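Local coordinates for protein dephospho-CoA kinase (PDB 6N39) that probably catalyses the last step of coenzyme A synthesis, the ATP-dependent phosphorylation of the 3'-hydroxyl group of dephospho-CoA, at residues E45-G50 / G93-L98; F132-I137 / V203-N208; V219-P224 / D387-V392. All coordinates share one frame; numbering follows the deposited sequence.

Contact 1: residues E45-G50 / G93-L98; sequences EVVRPG and GIVHPL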
loop_
_atom_site.group_PDB
_atom_site.type_symbol
_atom_site.label_atom_id
_atom_site.label_comp_id
_atom_site.label_asym_id
_atom_site.label_seq_id
_atom_site.Cartn_x
_atom_site.Cartn_y
_atom_site.Cartn_z
ATOM N N GLU A 45 -25.632 4.001 -14.555
ATOM C CA GLU A 45 -25.661 4.454 -15.947
ATOM C C GLU A 45 -26.013 3.321 -16.910
ATOM O O GLU A 45 -26.762 3.532 -17.872
ATOM C CB GLU A 45 -24.323 5.081 -16.335
ATOM C CG GLU A 45 -24.142 6.511 -15.851
ATOM C CD GLU A 45 -22.778 7.084 -16.199
ATOM O OE1 GLU A 45 -21.944 6.350 -16.773
ATOM O OE2 GLU A 45 -22.534 8.272 -15.894
ATOM N N VAL A 46 -25.489 2.113 -16.673
ATOM C CA VAL A 46 -25.722 1.010 -17.613
ATOM C C VAL A 46 -27.138 0.455 -17.548
ATOM O O VAL A 46 -27.495 -0.410 -18.363
ATOM C CB VAL A 46 -24.707 -0.136 -17.405
ATOM C CG1 VAL A 46 -23.271 0.383 -17.561
ATOM C CG2 VAL A 46 -24.899 -0.799 -16.050
ATOM N N VAL A 47 -27.967 0.933 -16.622
ATOM C CA VAL A 47 -29.356 0.505 -16.535
ATOM C C VAL A 47 -30.319 1.659 -16.825
ATOM O O VAL A 47 -31.491 1.593 -16.467
ATOM C CB VAL A 47 -29.649 -0.145 -15.169
ATOM C CG1 VAL A 47 -28.902 -1.458 -15.042
ATOM C CG2 VAL A 47 -29.256 0.791 -14.032
ATOM N N ARG A 48 -29.837 2.713 -17.486
ATOM C CA ARG A 48 -30.669 3.862 -17.795
ATOM C C ARG A 48 -31.646 3.516 -18.920
ATOM O O ARG A 48 -31.449 2.535 -19.643
ATOM C CB ARG A 48 -29.799 5.056 -18.186
ATOM N N PRO A 49 -32.724 4.291 -19.067
ATOM C CA PRO A 49 -33.693 4.013 -20.135
ATOM C C PRO A 49 -33.031 3.944 -21.507
ATOM O O PRO A 49 -32.132 4.725 -21.828
ATOM C CB PRO A 49 -34.671 5.188 -20.033
ATOM C CG PRO A 49 -34.625 5.572 -18.593
ATOM C CD PRO A 49 -33.195 5.359 -18.163
ATOM N N GLY A 50 -33.474 2.975 -22.311
ATOM C CA GLY A 50 -32.975 2.788 -23.657
ATOM C C GLY A 50 -31.681 2.014 -23.776
ATOM O O GLY A 50 -31.248 1.735 -24.902
ATOM N N GLY A 93 -24.775 -11.298 -13.497
ATOM C CA GLY A 93 -24.329 -11.685 -14.826
ATOM C C GLY A 93 -24.725 -10.681 -15.887
ATOM O O GLY A 93 -24.041 -10.546 -16.908
ATOM N N ILE A 94 -25.824 -9.961 -15.663
ATOM C CA ILE A 94 -26.212 -8.905 -16.597
ATOM C C ILE A 94 -25.390 -7.641 -16.367
ATOM O O ILE A 94 -24.840 -7.057 -17.309
ATOM C CB ILE A 94 -27.719 -8.618 -16.481
ATOM C CG1 ILE A 94 -28.526 -9.773 -17.072
ATOM C CG2 ILE A 94 -28.054 -7.295 -17.163
ATOM C CD1 ILE A 94 -30.025 -9.565 -17.009
ATOM N N VAL A 95 -25.282 -7.208 -15.112
ATOM C CA VAL A 95 -24.827 -5.849 -14.827
ATOM C C VAL A 95 -23.304 -5.763 -14.796
ATOM O O VAL A 95 -22.716 -4.818 -15.333
ATOM C CB VAL A 95 -25.449 -5.351 -13.509
ATOM C CG1 VAL A 95 -24.787 -4.048 -13.055
ATOM C CG2 VAL A 95 -26.945 -5.158 -13.674
ATOM N N HIS A 96 -22.641 -6.731 -14.159
ATOM C CA HIS A 96 -21.201 -6.601 -13.944
ATOM C C HIS A 96 -20.395 -6.563 -15.241
ATOM O O HIS A 96 -19.459 -5.748 -15.319
ATOM C CB HIS A 96 -20.709 -7.717 -13.009
ATOM C CG HIS A 96 -21.172 -7.562 -11.589
ATOM N ND1 HIS A 96 -20.757 -8.397 -10.571
ATOM C CD2 HIS A 96 -22.019 -6.671 -11.018
ATOM C CE1 HIS A 96 -21.330 -8.029 -9.438
ATOM N NE2 HIS A 96 -22.099 -6.982 -9.681
ATOM N N PRO A 97 -20.678 -7.372 -16.270
ATOM C CA PRO A 97 -19.908 -7.212 -17.517
ATOM C C PRO A 97 -20.092 -5.847 -18.156
ATOM O O PRO A 97 -19.138 -5.304 -18.723
ATOM C CB PRO A 97 -20.441 -8.340 -18.407
ATOM C CG PRO A 97 -20.969 -9.371 -17.435
ATOM C CD PRO A 97 -21.552 -8.559 -16.317
ATOM N N LEU A 98 -21.293 -5.269 -18.071
ATOM C CA LEU A 98 -21.519 -3.944 -18.638
ATOM C C LEU A 98 -20.717 -2.888 -17.891
ATOM O O LEU A 98 -20.137 -1.984 -18.512
ATOM C CB LEU A 98 -23.011 -3.612 -18.611
ATOM C CG LEU A 98 -23.924 -4.580 -19.365
ATOM C CD1 LEU A 98 -25.373 -4.311 -19.028
ATOM C CD2 LEU A 98 -23.692 -4.463 -20.859
#
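Val-46 and Val-47, side by side in the loop after helix 39-45, rest against Val-95 and Leu-98 of helix 87-109. All the contacts between side chains are apolar. Val-46 points at the helix and spans both partners: its CB lies 4.1 Å from the CB of Leu-98, while its CG2 approaches CG1 of Val-95 at 4.4 Å. With chi1 at -58°, Val-46 sets CG1 beside its own backbone N and CG2 between N and the carbonyl carbon, giving each methyl a different neighbour. Leu-98 meets Val-46 through its CB, at the root of the side chain. Beside this pair, Val-47 brings CG1 to 4.4 Å from CG2 of Val-95.

One backbone group takes part directly: the carbonyl O of Leu-98 lies 4.0 Å from the CG1 methyl of Val-46, a van der Waals contact.

A type I beta turn from Glu-45 of helix 39-45 to Arg-48 leads into the loop, and the hydroxyl of Thr-51 is hydrogen-bonded to the carbonyls of Val-46 and Arg-48. Val-47 and Ile-94 also touch Leu-57 of helix 52-61. These hydrogen bonds stay on the loop's own side, and van der Waals contact between aliphatic groups, with one carbonyl oxygen, joins it to the helix.

Contact 2: residues F132-I137 / V203-N208; sequences FPLVVI and VPFAHN
Pro-133 and Leu-134, at the entrance to strand 135-139, receive the end of the Phe-205 ring, which projects from helix 187-210. Just before them, the carbonyl of Phe-132 is hydrogen-bonded to the NE of Arg-238, so helix 228-243 of the C-terminal region also holds the approach to the strand.

Pro-133 meets the ring through both ring carbon and backbone. Its CB is 4.3 Å from CZ of Phe-205, and its carbonyl O stands 4.0 Å from CE2 of Phe-205, at the rim and in the ring plane. The oxygen therefore faces the weakly positive C-H edge and avoids the pi cloud.

Leu-134 follows with its CB 4.2 Å from CE2 of Phe-205, again near the ring plane, so the same ring atom, CE2, borders two successive residues. For Phe-205 the chi1 of -166° places CG opposite the backbone N and carries the ring out from the helix toward the sheet. The Leu-134 side chain also touches Arg-201, one turn earlier on the same helix, and Ile-179. Phe-205 in turn reaches Leu-10 of strand 10-16.

From Val-135 onward the chain belongs to the sheet. Backbone bonds tie Val-135 and Ile-137 to Ile-179 on one flank, and Val-136 to Gly-13 and Thr-15 on the other. Helix 187-210 thus packs the Phe-205 ring edge, together with Arg-201, against the start of an inner strand, between 10-16 and the edge strand 179-182, in the parallel five-stranded sheet of order 2-3-1-4-5 that characterises the P-loop kinase fold of this family.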
loop_
_atom_site.group_PDB
_atom_site.type_symbol
_atom_site.label_atom_id
_atom_site.label_comp_id
_atom_site.label_asym_id
_atom_site.label_seq_id
_atom_site.Cartn_x
_atom_site.Cartn_y
_atom_site.Cartn_z
ATOM N N PHE A 132 -4.381 -1.631 -3.937
ATOM C CA PHE A 132 -4.000 -0.343 -4.520
ATOM C C PHE A 132 -2.604 0.093 -4.094
ATOM O O PHE A 132 -2.165 -0.193 -2.979
ATOM C CB PHE A 132 -4.992 0.761 -4.131
ATOM C CG PHE A 132 -6.381 0.530 -4.657
ATOM C CD1 PHE A 132 -6.756 1.019 -5.899
ATOM C CD2 PHE A 132 -7.289 -0.193 -3.928
ATOM C CE1 PHE A 132 -8.017 0.790 -6.393
ATOM C CE2 PHE A 132 -8.563 -0.429 -4.415
ATOM C CZ PHE A 132 -8.921 0.069 -5.649
ATOM N N PRO A 133 -1.887 0.805 -4.971
ATOM C CA PRO A 133 -0.604 1.413 -4.570
ATOM C C PRO A 133 -0.755 2.556 -3.570
ATOM O O PRO A 133 0.241 2.956 -2.950
ATOM C CB PRO A 133 -0.009 1.924 -5.898
ATOM C CG PRO A 133 -1.112 1.874 -6.901
ATOM C CD PRO A 133 -2.172 0.914 -6.412
ATOM N N LEU A 134 -1.964 3.083 -3.388
ATOM C CA LEU A 134 -2.204 4.221 -2.515
ATOM C C LEU A 134 -3.701 4.296 -2.235
ATOM O O LEU A 134 -4.505 4.163 -3.154
ATOM C CB LEU A 134 -1.731 5.514 -3.175
ATOM C CG LEU A 134 -1.711 6.790 -2.349
ATOM C CD1 LEU A 134 -0.529 6.768 -1.395
ATOM C CD2 LEU A 134 -1.624 7.982 -3.293
ATOM N N VAL A 135 -4.065 4.525 -0.978
ATOM C CA VAL A 135 -5.459 4.617 -0.567
ATOM C C VAL A 135 -5.663 5.935 0.177
ATOM O O VAL A 135 -4.911 6.254 1.110
ATOM C CB VAL A 135 -5.873 3.412 0.308
ATOM C CG1 VAL A 135 -7.304 3.566 0.817
ATOM C CG2 VAL A 135 -5.759 2.084 -0.484
ATOM N N VAL A 136 -6.673 6.697 -0.249
ATOM C CA VAL A 136 -7.078 7.948 0.392
ATOM C C VAL A 136 -8.427 7.729 1.064
ATOM O O VAL A 136 -9.375 7.244 0.432
ATOM C CB VAL A 136 -7.176 9.102 -0.621
ATOM C CG1 VAL A 136 -7.533 10.414 0.095
ATOM C CG2 VAL A 136 -5.888 9.249 -1.350
ATOM N N ILE A 137 -8.525 8.079 2.336
ATOM C CA ILE A 137 -9.794 7.957 3.040
ATOM C C ILE A 137 -10.120 9.302 3.660
ATOM O O ILE A 137 -9.269 9.901 4.328
ATOM C CB ILE A 137 -9.757 6.841 4.096
ATOM C CG1 ILE A 137 -9.277 5.542 3.434
ATOM C CG2 ILE A 137 -11.132 6.667 4.713
ATOM C CD1 ILE A 137 -9.423 4.307 4.271
ATOM N N VAL A 203 1.255 13.903 -7.800
ATOM C CA VAL A 203 1.981 14.266 -9.020
ATOM C C VAL A 203 3.378 13.648 -9.051
ATOM O O VAL A 203 3.716 12.981 -10.045
ATOM C CB VAL A 203 1.999 15.795 -9.195
ATOM C CG1 VAL A 203 3.095 16.202 -10.162
ATOM C CG2 VAL A 203 0.625 16.315 -9.692
ATOM N N PRO A 204 4.232 13.828 -8.035
ATOM C CA PRO A 204 5.558 13.189 -8.105
ATOM C C PRO A 204 5.498 11.664 -8.057
ATOM O O PRO A 204 6.323 11.022 -8.707
ATOM C CB PRO A 204 6.309 13.783 -6.898
ATOM C CG PRO A 204 5.234 14.264 -5.964
ATOM C CD PRO A 204 4.090 14.683 -6.836
ATOM N N PHE A 205 4.543 11.061 -7.339
ATOM C CA PHE A 205 4.387 9.607 -7.359
ATOM C C PHE A 205 4.164 9.107 -8.786
ATOM O O PHE A 205 4.878 8.215 -9.269
ATOM C CB PHE A 205 3.224 9.207 -6.439
ATOM C CG PHE A 205 3.150 7.719 -6.091
ATOM C CD1 PHE A 205 4.087 6.804 -6.565
ATOM C CD2 PHE A 205 2.126 7.249 -5.266
ATOM C CE1 PHE A 205 4.003 5.438 -6.223
ATOM C CE2 PHE A 205 2.024 5.900 -4.927
ATOM C CZ PHE A 205 2.977 4.987 -5.398
ATOM N N ALA A 206 3.189 9.695 -9.483
ATOM C CA ALA A 206 2.900 9.292 -10.862
ATOM C C ALA A 206 4.081 9.569 -11.787
ATOM O O ALA A 206 4.411 8.745 -12.652
ATOM C CB ALA A 206 1.645 10.013 -11.382
ATOM N N HIS A 207 4.714 10.739 -11.642
ATOM C CA HIS A 207 5.839 11.058 -12.514
ATOM C C HIS A 207 6.994 10.092 -12.288
ATOM O O HIS A 207 7.634 9.641 -13.246
ATOM C CB HIS A 207 6.303 12.500 -12.286
ATOM C CG HIS A 207 7.499 12.871 -13.097
ATOM N ND1 HIS A 207 7.466 12.955 -14.472
ATOM C CD2 HIS A 207 8.758 13.201 -12.730
ATOM C CE1 HIS A 207 8.654 13.318 -14.918
ATOM N NE2 HIS A 207 9.456 13.476 -13.881
ATOM N N ASN A 208 7.271 9.768 -11.024
ATOM C CA ASN A 208 8.332 8.827 -10.693
ATOM C C ASN A 208 8.046 7.460 -11.276
ATOM O O ASN A 208 8.955 6.807 -11.800
ATOM C CB ASN A 208 8.492 8.718 -9.175
ATOM C CG ASN A 208 9.264 9.881 -8.581
ATOM O OD1 ASN A 208 9.883 10.663 -9.304
ATOM N ND2 ASN A 208 9.249 9.988 -7.261
#

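Contact 3: residues V219-P224 / D387-V392; sequences VRLVPP and DAYVAV. With ACT (acetate ion), chain G.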
loop_
_atom_site.group_PDB
_atom_site.type_symbol
_atom_site.label_atom_id
_atom_site.label_comp_id
_atom_site.label_asym_id
_atom_site.label_seq_id
_atom_site.Cartn_x
_atom_site.Cartn_y
_atom_site.Cartn_z
ATOM N N VAL A 219 19.116 11.728 4.685
ATOM C CA VAL A 219 20.080 11.010 5.515
ATOM C C VAL A 219 19.870 11.271 6.998
ATOM O O VAL A 219 20.560 10.664 7.826
ATOM C CB VAL A 219 21.508 11.388 5.069
ATOM C CG1 VAL A 219 22.538 10.361 5.546
ATOM C CG2 VAL A 219 21.548 11.513 3.560
ATOM N N ARG A 220 18.927 12.134 7.363
ATOM C CA ARG A 220 18.758 12.511 8.763
ATOM C C ARG A 220 18.143 11.365 9.560
ATOM O O ARG A 220 17.105 10.819 9.188
ATOM C CB ARG A 220 17.881 13.760 8.875
ATOM N N LEU A 221 18.785 10.998 10.660
ATOM C CA LEU A 221 18.158 10.088 11.607
ATOM C C LEU A 221 16.974 10.767 12.289
ATOM O O LEU A 221 17.021 11.961 12.601
ATOM C CB LEU A 221 19.179 9.644 12.650
ATOM C CG LEU A 221 20.412 8.980 12.026
ATOM C CD1 LEU A 221 21.474 8.731 13.072
ATOM C CD2 LEU A 221 19.995 7.672 11.341
ATOM N N VAL A 222 15.908 10.007 12.512
ATOM C CA VAL A 222 14.749 10.503 13.253
ATOM C C VAL A 222 14.469 9.535 14.395
ATOM O O VAL A 222 14.862 8.357 14.343
ATOM C CB VAL A 222 13.511 10.683 12.345
ATOM C CG1 VAL A 222 13.798 11.703 11.246
ATOM C CG2 VAL A 222 13.035 9.330 11.768
ATOM N N PRO A 223 13.816 10.008 15.457
ATOM C CA PRO A 223 13.354 9.098 16.509
ATOM C C PRO A 223 12.312 8.147 15.952
ATOM O O PRO A 223 11.657 8.460 14.943
ATOM C CB PRO A 223 12.747 10.044 17.560
ATOM C CG PRO A 223 13.293 11.387 17.241
ATOM C CD PRO A 223 13.462 11.404 15.753
ATOM N N PRO A 224 12.145 6.968 16.551
ATOM C CA PRO A 224 11.231 5.981 15.969
ATOM C C PRO A 224 9.832 6.544 15.824
ATOM O O PRO A 224 9.329 7.255 16.692
ATOM C CB PRO A 224 11.279 4.821 16.970
ATOM C CG PRO A 224 12.643 4.912 17.547
ATOM C CD PRO A 224 12.949 6.386 17.640
ATOM N N ASP A 387 26.311 8.477 0.302
ATOM C CA ASP A 387 27.439 7.584 0.051
ATOM C C ASP A 387 28.397 7.557 1.235
ATOM O O ASP A 387 28.818 6.482 1.680
ATOM C CB ASP A 387 28.171 8.010 -1.225
ATOM C CG ASP A 387 27.368 7.723 -2.485
ATOM O OD1 ASP A 387 26.291 7.096 -2.385
ATOM O OD2 ASP A 387 27.818 8.129 -3.580
ATOM N N ALA A 388 28.764 8.736 1.750
ATOM C CA ALA A 388 29.651 8.806 2.909
ATOM C C ALA A 388 29.035 8.109 4.116
ATOM O O ALA A 388 29.738 7.449 4.892
ATOM C CB ALA A 388 29.969 10.262 3.239
ATOM N N TYR A 389 27.717 8.245 4.282
ATOM C CA TYR A 389 27.020 7.590 5.382
ATOM C C TYR A 389 27.127 6.070 5.266
ATOM O O TYR A 389 27.474 5.372 6.234
ATOM C CB TYR A 389 25.559 8.059 5.381
ATOM C CG TYR A 389 24.711 7.478 6.473
ATOM C CD1 TYR A 389 24.741 8.001 7.760
ATOM C CD2 TYR A 389 23.869 6.406 6.216
ATOM C CE1 TYR A 389 23.958 7.454 8.767
ATOM C CE2 TYR A 389 23.087 5.858 7.207
ATOM C CZ TYR A 389 23.135 6.379 8.477
ATOM O OH TYR A 389 22.351 5.814 9.449
ATOM N N VAL A 390 26.850 5.546 4.069
ATOM C CA VAL A 390 26.964 4.114 3.812
ATOM C C VAL A 390 28.388 3.637 4.076
ATOM O O VAL A 390 28.602 2.591 4.700
ATOM C CB VAL A 390 26.516 3.801 2.369
ATOM C CG1 VAL A 390 26.836 2.345 1.993
ATOM C CG2 VAL A 390 25.014 4.076 2.200
ATOM N N ALA A 391 29.380 4.394 3.595
ATOM C CA ALA A 391 30.777 4.014 3.777
ATOM C C ALA A 391 31.155 3.953 5.253
ATOM O O ALA A 391 31.856 3.026 5.677
ATOM C CB ALA A 391 31.702 4.987 3.036
ATOM N N VAL A 392 30.717 4.931 6.053
ATOM C CA VAL A 392 31.089 4.905 7.468
ATOM C C VAL A 392 30.419 3.731 8.180
ATOM O O VAL A 392 31.050 3.050 8.995
ATOM C CB VAL A 392 30.776 6.252 8.150
ATOM C CG1 VAL A 392 30.970 6.144 9.657
ATOM C CG2 VAL A 392 31.684 7.333 7.597
HETATM C C ACT G . 19.563 3.362 9.184
HETATM O O ACT G . 20.693 3.901 8.931
HETATM O OXT ACT G . 18.664 3.698 10.039
HETATM C CH3 ACT G . 19.217 2.090 8.333
#
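Val-219 and Tyr-389 make the tight half of this contact. The CG1 methyl of Val-219 is set down at the root of the tyrosine, 3.7 Å from CG of Tyr-389 and 3.8 Å from its CB. It forms an off-centre CH-pi contact, 4.2 Å from the ring centroid and 29° off the ring normal. The two side chains pass each other in opposite directions. In Tyr-389, chi1 of -179° swings the ring off helix 386-411 toward Val-219 and the strand that follows it; Ala-378 and Ala-382 of helix 365-382 also touch it.

Farther out fewer atoms meet: Leu-221 offers one methyl, CD2, 3.5 Å from OH of Tyr-389, and the distance from this CD2 to CZ of Tyr-389 is already 4.4 Å. Polar chemistry takes over here: Tyr-389 OH donates a 2.6 Å hydrogen bond to acetate O, which sits at the ring edge in its plane. The acetate, probably from the crystallisation liquor, is also bonded to Lys-375 NZ, Lys-393 NZ and the backbone N of Lys-267, a cluster that would suit a negative charge.

Leu-221 N is bound by Glu-379 OE1, so the short strand is fastened to helix 365-382 as well. The arrangement joins the first strand of the C-terminal UPF0157 (GrpB) domain to its last helices, beside a pocket that holds an acetate in this crystal.

Overall arrangement
The three contacts follow one another along the chain without touching. Contact 2 is the buried one, close to the centre of the chain, where an aromatic edge meets a backbone carbonyl and aliphatic carbons at the start of an inner strand of the kinase sheet. Contact 1 lies at the surface, its centre about 30 Å from that of contact 2, and joins a loop to a helix of the kinase part by aliphatic groups. Contact 3, partly buried, belongs to the GrpB part across the chain's centre from contact 1; it combines methyl-on-ring packing with a bound anion. The chain running from helix 187-210 of contact 2 to strand 221-222 of contact 3 connects the two parts.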